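Local structure of cytosolic phospholipase A2 delta (5IXC) at residues D48-L53 with Y97-V102; L168-D173 with V269-K274; Y466-V471 with A529-I534. The protein hydrolyses glycerophospholipids at the sn-2 position in a calcium-dependent manner, with a preference for linoleic acid, its C2 domain attaching it to membranes when calcium binds. All coordinates share one frame; numbering follows the deposited sequence.

Contact 1. Residues D48-L53 with Y97-V102. With BA (barium ion), chain E; BA (barium ion), chain F.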
loop_
_atom_site.group_PDB
_atom_site.type_symbol
_atom_site.label_atom_id
_atom_site.label_comp_id
_atom_site.label_asym_id
_atom_site.label_seq_id
_atom_site.Cartn_x
_atom_site.Cartn_y
_atom_site.Cartn_z
ATOM N N ASP A 48 -11.476 19.763 35.213
ATOM C CA ASP A 48 -10.664 20.975 35.040
ATOM C C ASP A 48 -10.319 21.138 33.567
ATOM O O ASP A 48 -9.193 20.866 33.150
ATOM C CB ASP A 48 -9.386 20.863 35.837
ATOM C CG ASP A 48 -9.641 20.458 37.244
ATOM O OD1 ASP A 48 -9.089 19.415 37.656
ATOM O OD2 ASP A 48 -10.423 21.151 37.935
ATOM N N PRO A 49 -11.293 21.590 32.770
ATOM C CA PRO A 49 -11.204 21.351 31.339
ATOM C C PRO A 49 -10.449 22.395 30.534
ATOM O O PRO A 49 -10.370 23.566 30.912
ATOM C CB PRO A 49 -12.668 21.344 30.904
ATOM C CG PRO A 49 -13.336 22.243 31.878
ATOM C CD PRO A 49 -12.513 22.316 33.126
ATOM N N TYR A 50 -9.922 21.940 29.407
ATOM C CA TYR A 50 -9.465 22.834 28.360
ATOM C C TYR A 50 -9.699 22.198 27.013
ATOM O O TYR A 50 -9.899 20.992 26.905
ATOM C CB TYR A 50 -7.989 23.163 28.512
ATOM C CG TYR A 50 -7.080 21.969 28.440
ATOM C CD1 TYR A 50 -6.587 21.520 27.229
ATOM C CD2 TYR A 50 -6.705 21.290 29.593
ATOM C CE1 TYR A 50 -5.746 20.421 27.168
ATOM C CE2 TYR A 50 -5.857 20.197 29.544
ATOM C CZ TYR A 50 -5.381 19.768 28.335
ATOM O OH TYR A 50 -4.546 18.679 28.295
ATOM N N VAL A 51 -9.652 23.038 25.991
ATOM C CA VAL A 51 -9.856 22.618 24.612
ATOM C C VAL A 51 -8.531 22.588 23.865
ATOM O O VAL A 51 -7.673 23.427 24.095
ATOM C CB VAL A 51 -10.843 23.552 23.888
ATOM C CG1 VAL A 51 -11.039 23.140 22.433
ATOM C CG2 VAL A 51 -12.176 23.537 24.608
ATOM N N ILE A 52 -8.390 21.597 22.985
ATOM C CA ILE A 52 -7.275 21.519 22.047
ATOM C C ILE A 52 -7.809 21.591 20.629
ATOM O O ILE A 52 -8.774 20.922 20.295
ATOM C CB ILE A 52 -6.441 20.236 22.250
ATOM C CG1 ILE A 52 -5.419 20.472 23.356
ATOM C CG2 ILE A 52 -5.718 19.841 20.970
ATOM C CD1 ILE A 52 -4.641 19.240 23.739
ATOM N N LEU A 53 -7.172 22.413 19.808
ATOM C CA LEU A 53 -7.494 22.511 18.388
ATOM C C LEU A 53 -6.337 22.004 17.552
ATOM O O LEU A 53 -5.189 22.376 17.779
ATOM C CB LEU A 53 -7.773 23.949 17.980
ATOM C CG LEU A 53 -8.864 24.734 18.705
ATOM C CD1 LEU A 53 -8.914 26.145 18.135
ATOM C CD2 LEU A 53 -10.227 24.075 18.573
ATOM N N TYR A 97 -10.075 18.089 27.147
ATOM C CA TYR A 97 -9.379 17.286 28.143
ATOM C C TYR A 97 -9.656 17.779 29.558
ATOM O O TYR A 97 -9.937 18.958 29.776
ATOM C CB TYR A 97 -7.874 17.309 27.892
ATOM C CG TYR A 97 -7.455 16.567 26.653
ATOM C CD1 TYR A 97 -7.011 15.256 26.728
ATOM C CD2 TYR A 97 -7.522 17.168 25.406
ATOM C CE1 TYR A 97 -6.630 14.565 25.595
ATOM C CE2 TYR A 97 -7.141 16.491 24.267
ATOM C CZ TYR A 97 -6.688 15.189 24.367
ATOM O OH TYR A 97 -6.294 14.499 23.237
ATOM N N ASP A 98 -9.560 16.849 30.505
ATOM C CA ASP A 98 -9.622 17.139 31.929
ATOM C C ASP A 98 -8.193 17.173 32.496
ATOM O O ASP A 98 -7.540 16.133 32.595
ATOM C CB ASP A 98 -10.448 16.060 32.618
ATOM C CG ASP A 98 -10.613 16.300 34.112
ATOM O OD1 ASP A 98 -9.968 17.214 34.666
ATOM O OD2 ASP A 98 -11.403 15.562 34.733
ATOM N N GLU A 99 -7.721 18.365 32.869
ATOM C CA GLU A 99 -6.327 18.545 33.315
ATOM C C GLU A 99 -6.079 17.933 34.683
ATOM O O GLU A 99 -6.890 18.057 35.599
ATOM C CB GLU A 99 -5.911 20.015 33.345
ATOM C CG GLU A 99 -4.455 20.234 33.756
ATOM C CD GLU A 99 -4.013 21.684 33.609
ATOM O OE1 GLU A 99 -3.699 22.327 34.635
ATOM O OE2 GLU A 99 -3.983 22.196 32.470
ATOM N N ASP A 100 -4.926 17.295 34.799
ATOM C CA ASP A 100 -4.534 16.572 36.000
ATOM C C ASP A 100 -3.050 16.864 36.303
ATOM O O ASP A 100 -2.175 16.582 35.480
ATOM C CB ASP A 100 -4.781 15.081 35.771
ATOM C CG ASP A 100 -4.552 14.240 37.012
ATOM O OD1 ASP A 100 -3.831 14.682 37.932
ATOM O OD2 ASP A 100 -5.075 13.106 37.052
ATOM N N SER A 101 -2.784 17.431 37.482
ATOM C CA SER A 101 -1.424 17.864 37.884
ATOM C C SER A 101 -0.381 16.755 37.910
ATOM O O SER A 101 0.810 17.032 37.791
ATOM C CB SER A 101 -1.451 18.528 39.265
ATOM O OG SER A 101 -1.995 19.833 39.201
ATOM N N VAL A 102 -0.837 15.514 38.064
ATOM C CA VAL A 102 0.052 14.346 38.251
ATOM C C VAL A 102 0.005 13.334 37.088
ATOM O O VAL A 102 1.045 12.895 36.612
ATOM C CB VAL A 102 -0.206 13.644 39.626
ATOM C CG1 VAL A 102 -1.682 13.297 39.836
ATOM C CG2 VAL A 102 0.667 12.402 39.790
HETATM BA BA BA E . -10.987 18.676 39.771
HETATM BA BA BA F . -0.795 15.923 32.672
#
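Pro49 and Asp98 form a non-hydrogen-bonded antiparallel pair with their CA atoms 4.5 Å apart, and beside them Tyr50 and Tyr97 form a hydrogen-bonded pair, each giving its N-H to the carbonyl of the other. Where the strands end, the backbone link goes one step further, with Glu99 N donating to Asp48 O at 2.9 Å. Asp48 N then finds a side chain: Asp98 OD1 takes it at 3.0 Å, nearly straight at 173°, although the N-H comes in from above the carboxylate plane. Asp98 reaches there because its CG stands opposite its own N (chi1 -178°), which swings the carboxylate to the carbonyl side and across to Asp48 N.

On the other side of the sheet, the Tyr50 ring receives CB of Tyr97 over one face, 4.0 Å from the ring centroid, while CB of Glu99 comes to its edge near the plane, beside CE2. The two tyrosine rings are within 18° of parallel but slid apart, their centroids 5.8 Å from each other, so they barely overlap. Ile52 CD1 packs obliquely on Tyr97 CE2 at 3.8 Å. Lys64 adds a cation-pi contact to the Tyr50 ring, and Tyr50 OH is hydrogen-bonded to Asp105 OD1.

Two barium ions sit in the loops at this end of the sheet. One is held by both carboxylate oxygens of Asp48, OD1 at 2.9 Å, together with Ser45 OG and Glu46 O, and OD2 also accepts from Asp70 N; the other lies on Asp100 O, Thr103 O and Asp105 OD2. Asp100 OD1 accepts from Val102 N, an Asx turn. Aspartates clustered at one end of a beta sandwich, in and beside its loops, are how C2 domains bind calcium, and Asp48, Asp98 and Asp100 are predicted to do so here.

Contact 2. Residues L168-D173 with V269-K274. With BA (barium ion), chain D.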
loop_
_atom_site.group_PDB
_atom_site.type_symbol
_atom_site.label_atom_id
_atom_site.label_comp_id
_atom_site.label_asym_id
_atom_site.label_seq_id
_atom_site.Cartn_x
_atom_site.Cartn_y
_atom_site.Cartn_z
ATOM N N LEU A 168 14.322 26.216 5.928
ATOM C CA LEU A 168 15.023 27.130 6.798
ATOM C C LEU A 168 16.436 26.658 6.876
ATOM O O LEU A 168 16.689 25.492 7.122
ATOM C CB LEU A 168 14.402 27.153 8.187
ATOM C CG LEU A 168 14.741 28.301 9.157
ATOM C CD1 LEU A 168 15.787 27.898 10.169
ATOM C CD2 LEU A 168 15.209 29.554 8.448
ATOM N N ASP A 169 17.362 27.572 6.663
ATOM C CA ASP A 169 18.759 27.228 6.655
ATOM C C ASP A 169 19.518 27.932 7.759
ATOM O O ASP A 169 19.413 29.141 7.900
ATOM C CB ASP A 169 19.335 27.601 5.311
ATOM C CG ASP A 169 20.230 26.554 4.790
ATOM O OD1 ASP A 169 19.884 25.966 3.744
ATOM O OD2 ASP A 169 21.267 26.290 5.445
ATOM N N VAL A 170 20.299 27.157 8.507
ATOM C CA VAL A 170 20.957 27.640 9.717
ATOM C C VAL A 170 22.444 27.293 9.757
ATOM O O VAL A 170 22.790 26.119 9.826
ATOM C CB VAL A 170 20.282 27.049 10.975
ATOM C CG1 VAL A 170 20.877 27.631 12.265
ATOM C CG2 VAL A 170 18.789 27.314 10.938
ATOM N N HIS A 171 23.296 28.324 9.775
ATOM C CA HIS A 171 24.756 28.177 9.931
ATOM C C HIS A 171 25.235 28.369 11.363
ATOM O O HIS A 171 24.603 29.084 12.133
ATOM C CB HIS A 171 25.477 29.233 9.119
ATOM C CG HIS A 171 25.606 28.912 7.669
ATOM N ND1 HIS A 171 26.660 28.182 7.167
ATOM C CD2 HIS A 171 24.847 29.265 6.605
ATOM C CE1 HIS A 171 26.535 28.081 5.856
ATOM N NE2 HIS A 171 25.441 28.725 5.491
ATOM N N LEU A 172 26.407 27.814 11.669
ATOM C CA LEU A 172 26.913 27.733 13.055
ATOM C C LEU A 172 27.773 28.901 13.585
ATOM O O LEU A 172 27.715 29.189 14.781
ATOM C CB LEU A 172 27.669 26.420 13.277
ATOM C CG LEU A 172 27.895 25.904 14.718
ATOM C CD1 LEU A 172 29.194 26.430 15.338
ATOM C CD2 LEU A 172 26.710 26.188 15.636
ATOM N N ASP A 173 28.584 29.551 12.757
ATOM C CA ASP A 173 29.324 30.744 13.249
ATOM C C ASP A 173 29.727 31.744 12.162
ATOM O O ASP A 173 29.285 32.901 12.177
ATOM C CB ASP A 173 30.533 30.349 14.140
ATOM C CG ASP A 173 31.618 29.569 13.394
ATOM O OD1 ASP A 173 32.122 30.057 12.355
ATOM O OD2 ASP A 173 32.002 28.480 13.889
ATOM N N VAL A 269 26.943 31.974 20.930
ATOM C CA VAL A 269 27.058 31.355 19.606
ATOM C C VAL A 269 26.284 32.161 18.579
ATOM O O VAL A 269 25.184 32.620 18.855
ATOM C CB VAL A 269 26.593 29.879 19.628
ATOM C CG1 VAL A 269 25.491 29.599 18.614
ATOM C CG2 VAL A 269 27.773 28.947 19.399
ATOM N N ARG A 270 26.870 32.318 17.399
ATOM C CA ARG A 270 26.276 33.097 16.313
ATOM C C ARG A 270 25.621 32.163 15.281
ATOM O O ARG A 270 26.204 31.165 14.888
ATOM C CB ARG A 270 27.361 33.943 15.642
ATOM C CG ARG A 270 26.874 35.056 14.723
ATOM C CD ARG A 270 26.776 36.394 15.443
ATOM N NE ARG A 270 26.925 37.532 14.535
ATOM C CZ ARG A 270 26.948 38.811 14.911
ATOM N NH1 ARG A 270 26.837 39.144 16.194
ATOM N NH2 ARG A 270 27.083 39.770 13.996
ATOM N N LEU A 271 24.410 32.496 14.849
ATOM C CA LEU A 271 23.725 31.733 13.803
ATOM C C LEU A 271 23.291 32.631 12.659
ATOM O O LEU A 271 22.871 33.759 12.883
ATOM C CB LEU A 271 22.489 31.036 14.361
ATOM C CG LEU A 271 22.684 30.054 15.516
ATOM C CD1 LEU A 271 21.330 29.559 16.003
ATOM C CD2 LEU A 271 23.552 28.874 15.130
ATOM N N GLN A 272 23.396 32.125 11.435
ATOM C CA GLN A 272 22.792 32.788 10.278
ATOM C C GLN A 272 21.600 31.977 9.817
ATOM O O GLN A 272 21.689 30.764 9.669
ATOM C CB GLN A 272 23.762 32.934 9.120
ATOM C CG GLN A 272 24.713 34.100 9.246
ATOM C CD GLN A 272 25.801 33.856 10.277
ATOM O OE1 GLN A 272 26.425 32.784 10.310
ATOM N NE2 GLN A 272 26.040 34.850 11.132
ATOM N N LEU A 273 20.482 32.659 9.605
ATOM C CA LEU A 273 19.257 31.999 9.239
ATOM C C LEU A 273 18.743 32.620 7.982
ATOM O O LEU A 273 18.756 33.841 7.847
ATOM C CB LEU A 273 18.207 32.185 10.331
ATOM C CG LEU A 273 18.301 31.358 11.609
ATOM C CD1 LEU A 273 19.638 31.501 12.297
ATOM C CD2 LEU A 273 17.206 31.848 12.529
ATOM N N LYS A 274 18.268 31.788 7.069
ATOM C CA LYS A 274 17.523 32.290 5.938
ATOM C C LYS A 274 16.509 31.278 5.489
ATOM O O LYS A 274 16.745 30.082 5.577
ATOM C CB LYS A 274 18.452 32.599 4.778
ATOM C CG LYS A 274 17.939 33.739 3.909
ATOM C CD LYS A 274 18.505 33.707 2.509
ATOM C CE LYS A 274 17.496 34.254 1.505
ATOM N NZ LYS A 274 17.263 35.717 1.671
HETATM BA BA BA D . 23.641 26.525 3.535
#
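Val170 pairs with Leu273, and Asp169 and His171 with Lys274 and Gln272, in an antiparallel beta ladder of what is probably the second C2 domain. The strand axes run at 157° to each other. His171 N to Gln272 O, at 2.9 Å, is a sound bond; the return bond from Gln272 N to His171 O is weak.

Leu271 is worth following outward. Its CB lies 3.6 Å from His171 O, and CG, anti to the carbonyl carbon of its own residue (chi1 -59°), stays near the same oxygen. At the tip, CD2 comes within 3.2 Å of His171 O, then meets apolar neighbours on the facing segment: Val170 CG1 at 4.1 Å, Leu172 CA, and Leu172 CD2 at 4.2 Å. Elsewhere the side chain packs on Met259 and Val261 of strand 257-261, so it joins three strands on one face. Val170 and Leu273 lie side by side on that same face, with CG1 of Val170 against CD1 of Leu273.

The other face is polar, bearing Asp169, His171, Gln272 and Lys274. Of the Asp169 carboxylate, OD1 makes a salt bridge with Arg212 NE, while OD2 binds a barium ion at 3.1 Å.

Contact 3. Residues Y466-V471 with A529-I534. With 7FA (methyl (R)-(6Z,9Z,12Z)-octadeca-6,9,12-trien-1-ylphosphonofluoridate), chain C.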
loop_
_atom_site.group_PDB
_atom_site.type_symbol
_atom_site.label_atom_id
_atom_site.label_comp_id
_atom_site.label_asym_id
_atom_site.label_seq_id
_atom_site.Cartn_x
_atom_site.Cartn_y
_atom_site.Cartn_z
ATOM N N TYR A 466 2.387 -6.859 -8.604
ATOM C CA TYR A 466 2.135 -7.418 -7.293
ATOM C C TYR A 466 1.216 -6.456 -6.588
ATOM O O TYR A 466 1.590 -5.309 -6.343
ATOM C CB TYR A 466 3.428 -7.556 -6.479
ATOM C CG TYR A 466 4.524 -8.301 -7.182
ATOM C CD1 TYR A 466 4.677 -9.669 -7.014
ATOM C CD2 TYR A 466 5.417 -7.635 -8.004
ATOM C CE1 TYR A 466 5.688 -10.359 -7.650
ATOM C CE2 TYR A 466 6.438 -8.316 -8.646
ATOM C CZ TYR A 466 6.563 -9.680 -8.467
ATOM O OH TYR A 466 7.556 -10.369 -9.106
ATOM N N LEU A 467 0.028 -6.925 -6.237
ATOM C CA LEU A 467 -0.971 -6.047 -5.638
ATOM C C LEU A 467 -1.080 -6.289 -4.155
ATOM O O LEU A 467 -1.149 -7.431 -3.691
ATOM C CB LEU A 467 -2.331 -6.227 -6.299
ATOM C CG LEU A 467 -3.296 -5.060 -6.155
ATOM C CD1 LEU A 467 -2.748 -3.789 -6.796
ATOM C CD2 LEU A 467 -4.616 -5.424 -6.808
ATOM N N SER A 468 -1.106 -5.196 -3.416
ATOM C CA SER A 468 -1.220 -5.276 -1.979
ATOM C C SER A 468 -2.330 -4.367 -1.461
ATOM O O SER A 468 -2.517 -3.242 -1.935
ATOM C CB SER A 468 0.107 -4.916 -1.325
ATOM O OG SER A 468 0.147 -5.425 -0.006
ATOM N N LEU A 469 -3.056 -4.889 -0.482
ATOM C CA LEU A 469 -4.110 -4.149 0.182
ATOM C C LEU A 469 -3.603 -3.688 1.522
ATOM O O LEU A 469 -3.304 -4.492 2.383
ATOM C CB LEU A 469 -5.359 -5.019 0.366
ATOM C CG LEU A 469 -6.572 -4.292 0.947
ATOM C CD1 LEU A 469 -7.022 -3.137 0.060
ATOM C CD2 LEU A 469 -7.699 -5.290 1.140
ATOM N N ASN A 470 -3.528 -2.379 1.689
ATOM C CA ASN A 470 -2.954 -1.783 2.881
ATOM C C ASN A 470 -4.007 -1.084 3.735
ATOM O O ASN A 470 -5.181 -0.985 3.356
ATOM C CB ASN A 470 -1.859 -0.789 2.477
ATOM C CG ASN A 470 -0.535 -1.060 3.179
ATOM O OD1 ASN A 470 0.005 -2.178 3.114
ATOM N ND2 ASN A 470 -0.002 -0.039 3.856
ATOM N N VAL A 471 -3.561 -0.601 4.893
ATOM C CA VAL A 471 -4.425 0.119 5.843
ATOM C C VAL A 471 -4.212 1.633 5.730
ATOM O O VAL A 471 -5.147 2.393 5.458
ATOM C CB VAL A 471 -4.171 -0.321 7.304
ATOM C CG1 VAL A 471 -5.313 0.139 8.201
ATOM C CG2 VAL A 471 -4.011 -1.832 7.392
ATOM N N ALA A 529 6.279 -10.206 2.436
ATOM C CA ALA A 529 5.586 -10.190 3.718
ATOM C C ALA A 529 4.456 -9.164 3.714
ATOM O O ALA A 529 3.388 -9.419 4.272
ATOM C CB ALA A 529 6.549 -9.903 4.842
ATOM N N ILE A 530 4.704 -8.007 3.095
ATOM C CA ILE A 530 3.656 -7.000 2.945
ATOM C C ILE A 530 2.486 -7.631 2.190
ATOM O O ILE A 530 1.351 -7.611 2.656
ATOM C CB ILE A 530 4.085 -5.740 2.152
ATOM C CG1 ILE A 530 5.381 -5.111 2.679
ATOM C CG2 ILE A 530 2.961 -4.709 2.171
ATOM C CD1 ILE A 530 5.335 -4.663 4.116
ATOM N N TRP A 531 2.806 -8.215 1.041
ATOM C CA TRP A 531 1.831 -8.767 0.106
ATOM C C TRP A 531 1.044 -9.931 0.659
ATOM O O TRP A 531 -0.111 -10.106 0.299
ATOM C CB TRP A 531 2.521 -9.258 -1.157
ATOM C CG TRP A 531 3.337 -8.250 -1.830
ATOM C CD1 TRP A 531 3.191 -6.900 -1.765
ATOM C CD2 TRP A 531 4.431 -8.491 -2.710
ATOM N NE1 TRP A 531 4.141 -6.277 -2.535
ATOM C CE2 TRP A 531 4.909 -7.236 -3.135
ATOM C CE3 TRP A 531 5.048 -9.645 -3.192
ATOM C CZ2 TRP A 531 5.986 -7.107 -4.012
ATOM C CZ3 TRP A 531 6.112 -9.515 -4.056
ATOM C CH2 TRP A 531 6.575 -8.258 -4.454
ATOM N N SER A 532 1.672 -10.751 1.488
ATOM C CA SER A 532 0.995 -11.927 2.043
ATOM C C SER A 532 0.773 -11.815 3.530
ATOM O O SER A 532 0.567 -12.821 4.209
ATOM C CB SER A 532 1.774 -13.209 1.744
ATOM O OG SER A 532 3.021 -12.905 1.192
ATOM N N ASN A 533 0.797 -10.599 4.045
ATOM C CA ASN A 533 0.687 -10.432 5.476
ATOM C C ASN A 533 -0.612 -11.007 5.979
ATOM O O ASN A 533 -1.666 -10.816 5.389
ATOM C CB ASN A 533 0.786 -8.970 5.870
ATOM C CG ASN A 533 0.504 -8.758 7.338
ATOM O OD1 ASN A 533 0.951 -9.539 8.183
ATOM N ND2 ASN A 533 -0.241 -7.713 7.653
ATOM N N ILE A 534 -0.502 -11.699 7.091
ATOM C CA ILE A 534 -1.594 -12.471 7.637
ATOM C C ILE A 534 -1.896 -12.045 9.060
ATOM O O ILE A 534 -2.870 -12.502 9.665
ATOM C CB ILE A 534 -1.180 -13.962 7.522
ATOM C CG1 ILE A 534 -1.655 -14.515 6.181
ATOM C CG2 ILE A 534 -1.663 -14.851 8.660
ATOM C CD1 ILE A 534 -3.076 -14.196 5.823
HETATM C C1 7FA C . -1.028 -15.559 2.438
HETATM P P1 7FA C . -2.255 -14.843 1.318
HETATM C C2 7FA C . -1.544 -16.786 3.185
HETATM O O2 7FA C . -3.298 -14.000 2.183
HETATM C C3 7FA C . -0.481 -17.130 4.217
HETATM C C4 7FA C . -0.751 -18.374 5.065
HETATM C C5 7FA C . 0.549 -18.645 5.812
HETATM C C6 7FA C . 0.485 -19.659 6.930
HETATM C C7 7FA C . 1.338 -19.467 7.944
HETATM C C8 7FA C . 1.426 -20.378 9.148
HETATM C C9 7FA C . 2.706 -20.023 9.876
HETATM C CM 7FA C . -4.685 -14.276 2.104
HETATM C C10 7FA C . 2.717 -19.025 10.762
HETATM C C11 7FA C . 4.002 -18.655 11.460
HETATM C C12 7FA C . 3.793 -18.327 12.917
HETATM C C13 7FA C . 4.070 -17.110 13.379
HETATM C C14 7FA C . 3.854 -16.810 14.843
HETATM C C15 7FA C . 2.378 -16.587 15.171
HETATM C C16 7FA C . 2.066 -16.906 16.629
HETATM C C17 7FA C . 2.748 -15.925 17.580
HETATM C C18 7FA C . 2.143 -15.996 18.972
HETATM O O1 7FA C . -2.904 -15.834 0.454
#
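Just past Trp531, whose indole lies flat against the Tyr466 ring, two groups grip Ser532 OG by hydrogen bonds, Glu528 O and Trp369 NE1. The rings form an offset stack: the planes are 8° from parallel, and the centroid of the tyrosine ring is 4.3 Å from that of the six-membered indole ring. The slide carries CB of Tyr466 over the same indole face, 3.6 Å from that centroid, a CH-pi contact, and brings Trp531 CH2 over the tyrosine face. Tyr466 OH, hydrogen-bonded to Gln452 OE1, ties down the far end of its ring, and Phe487 meets Trp531 edge-to-face.

Ser468 CB touches Trp531 CD1 at 3.7 Å, and its OG, anti to the backbone N (chi1 -160°), lies near the indole plane at the ring edge and 3.6 Å from Ile530 CG2.

Trp531 lies at the C-terminal end of its helix, and the chain beyond it turns into the inhibitor pocket: Ser532 O lies 3.6 Å from C1 of the inhibitor and Ile534 CG1 3.5 Å from C3. With no hydrogen bond between strand and helix end, aromatic stacking and apolar packing join this pocket wall to the central sheet of the catalytic domain.

How the contacts relate
The three contacts follow one another along the chain without touching. Contacts 1 and 2 lie in the C2 domain and in what is probably a second one, their centres about 37 Å apart and their nearest atoms about 22 Å. Contact 3 belongs to the catalytic domain, its centre about 40 Å from that of contact 1 and about 45 Å from that of contact 2. It alone reaches the inhibitor, whose head is hydrogen-bonded to Gly334 N and Gly335 N; the Trp531 side chain lies about 6 Å from that of the nucleophile Ser365. Barium is bound at contacts 1 and 2 instead, so those sites and the catalytic pocket lie in well-separated parts of one chain.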